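Long-range contact in iodotyrosine deiodinase (Thermotoga neapolitana, PDB 6TYK), which catalyses the reductive dehalogenation of iodotyrosines and other halotyrosines with FMN as cofactor, working as a homodimer of the nitroreductase family: residues T139-F143 with L158-L162. Sequence-based numbering, arbitrary orientation.
Sequences TPPDF and LEVIL. With FMN (flavin mononucleotide), chain C.
Phe143 packs its ring on the Leu158 side chain and on the backbone of Glu159 at a classic beta bulge, where Glu159 and Val160 both face Val104 of the neighbouring strand in the central antiparallel sheet of this nitroreductase fold. Packing is tight here: CD1 of Phe143 meets CG of Leu158 at 3.5 Å, and CZ of Phe143 comes within 3.4 Å of Glu159 O. Leu158 O lies over one ring face and Pro140 CG over the opposite one, both toward the rim, while Leu158 CD2 sits in plane at the edge. With CG anti to its carbonyl carbon (chi1 -76°), Phe143 points toward the strand. An alanine here would be likely to open a gap between Pro140 CG and the Leu158 carbonyl and leave Leu158 CG and CD2 without their aromatic neighbour. Packing is looser at Pro140, whose CG meets Ile161 CD1 at 4.1 Å, and the loop then swings outward to solvent-exposed Pro141. At the flavin end, Thr139 CG2 rests 4.2 Å from Val160 CG2. Thr139 OG1 lies 3.0 Å from FMN N5 and 3.1 Å from FMN O4, whereas Thr139 N donates to FMN O4 at 3.1 Å, nearly straight at 164°.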
# COMPACT_ATOMS: atom_id res chain seq x y z
N THR A 139 -3.35 -9.88 10.22
CA THR A 139 -4.34 -8.94 10.70
C THR A 139 -5.34 -9.68 11.58
O THR A 139 -6.34 -10.22 11.10
CB THR A 139 -5.07 -8.26 9.53
OG1 THR A 139 -5.64 -9.25 8.68
CG2 THR A 139 -4.10 -7.41 8.71
N PRO A 140 -5.07 -9.71 12.90
CA PRO A 140 -5.97 -10.40 13.84
C PRO A 140 -7.30 -9.66 13.94
O PRO A 140 -7.38 -8.50 13.54
CB PRO A 140 -5.21 -10.32 15.16
CG PRO A 140 -4.38 -9.07 15.04
CD PRO A 140 -3.96 -9.03 13.58
N PRO A 141 -8.32 -10.32 14.48
CA PRO A 141 -9.65 -9.71 14.55
C PRO A 141 -9.69 -8.45 15.42
O PRO A 141 -10.43 -7.52 15.10
CB PRO A 141 -10.52 -10.81 15.17
CG PRO A 141 -9.80 -12.08 14.85
CD PRO A 141 -8.34 -11.72 14.93
N ASP A 142 -8.93 -8.42 16.51
CA ASP A 142 -8.90 -7.23 17.35
C ASP A 142 -7.48 -6.73 17.62
O ASP A 142 -6.71 -7.35 18.36
CB ASP A 142 -9.64 -7.45 18.68
CG ASP A 142 -9.83 -6.14 19.44
OD1 ASP A 142 -10.06 -5.10 18.79
OD2 ASP A 142 -9.75 -6.16 20.69
N PHE A 143 -7.17 -5.59 17.03
CA PHE A 143 -5.87 -4.97 17.22
C PHE A 143 -5.73 -4.28 18.57
O PHE A 143 -4.62 -4.05 19.03
CB PHE A 143 -5.64 -3.93 16.12
CG PHE A 143 -5.27 -4.52 14.79
CD1 PHE A 143 -3.96 -4.81 14.49
CD2 PHE A 143 -6.25 -4.76 13.84
CE1 PHE A 143 -3.61 -5.34 13.26
CE2 PHE A 143 -5.90 -5.29 12.61
CZ PHE A 143 -4.58 -5.57 12.32
N LEU A 158 -2.28 0.50 15.17
CA LEU A 158 -1.62 -0.68 14.64
C LEU A 158 -2.32 -1.11 13.36
O LEU A 158 -3.52 -1.33 13.36
CB LEU A 158 -1.64 -1.81 15.67
CG LEU A 158 -0.99 -3.13 15.27
CD1 LEU A 158 0.46 -2.93 14.84
CD2 LEU A 158 -1.08 -4.10 16.45
N GLU A 159 -1.56 -1.22 12.28
CA GLU A 159 -2.11 -1.58 10.98
C GLU A 159 -1.95 -3.07 10.67
O GLU A 159 -2.84 -3.70 10.10
CB GLU A 159 -1.45 -0.77 9.87
CG GLU A 159 -1.80 0.70 9.88
CD GLU A 159 -3.24 0.96 9.50
OE1 GLU A 159 -3.91 0.04 8.98
OE2 GLU A 159 -3.72 2.10 9.71
N VAL A 160 -0.80 -3.62 11.01
CA VAL A 160 -0.51 -4.99 10.62
C VAL A 160 0.64 -5.51 11.46
O VAL A 160 1.50 -4.74 11.90
CB VAL A 160 -0.16 -5.07 9.11
CG1 VAL A 160 1.10 -4.27 8.76
CG2 VAL A 160 -0.00 -6.51 8.68
N ILE A 161 0.62 -6.82 11.72
CA ILE A 161 1.73 -7.51 12.35
C ILE A 161 2.42 -8.28 11.25
O ILE A 161 1.80 -9.12 10.60
CB ILE A 161 1.22 -8.50 13.42
CG1 ILE A 161 0.50 -7.74 14.54
CG2 ILE A 161 2.37 -9.36 13.96
CD1 ILE A 161 -0.30 -8.65 15.44
N LEU A 162 3.69 -7.99 11.03
CA LEU A 162 4.45 -8.69 10.00
C LEU A 162 5.51 -9.57 10.64
O LEU A 162 6.59 -9.10 10.99
CB LEU A 162 5.15 -7.69 9.07
CG LEU A 162 4.26 -6.82 8.19
CD1 LEU A 162 5.09 -5.67 7.64
CD2 LEU A 162 3.69 -7.63 7.04
N1 FMN C . -2.75 -14.06 5.94
C2 FMN C . -3.06 -14.70 7.11
O2 FMN C . -2.70 -15.85 7.27
N3 FMN C . -3.76 -14.06 8.10
C4 FMN C . -4.18 -12.77 7.94
O4 FMN C . -4.81 -12.22 8.86
C4A FMN C . -3.86 -12.10 6.76
N5 FMN C . -4.25 -10.79 6.58
C5A FMN C . -3.91 -10.13 5.41
C6 FMN C . -4.29 -8.80 5.25
C7 FMN C . -3.96 -8.10 4.10
C7M FMN C . -4.40 -6.66 3.98
C8 FMN C . -3.24 -8.73 3.10
C8M FMN C . -2.87 -8.00 1.84
C9 FMN C . -2.86 -10.06 3.26
C9A FMN C . -3.19 -10.77 4.41
N10 FMN C . -2.83 -12.11 4.58
C10 FMN C . -3.13 -12.75 5.77
C1' FMN C . -2.06 -12.84 3.53
C2' FMN C . -3.00 -13.26 2.38
O2' FMN C . -3.81 -14.37 2.73
C3' FMN C . -2.17 -13.55 1.13
O3' FMN C . -1.56 -12.34 0.72
C4' FMN C . -2.97 -14.14 -0.03
O4' FMN C . -3.45 -15.43 0.33
C5' FMN C . -2.12 -14.27 -1.28
O5' FMN C . -0.96 -15.02 -0.97
P FMN C . 0.14 -15.34 -2.10
O1P FMN C . 1.13 -16.27 -1.40
O2P FMN C . 0.84 -14.07 -2.47
O3P FMN C . -0.56 -16.04 -3.24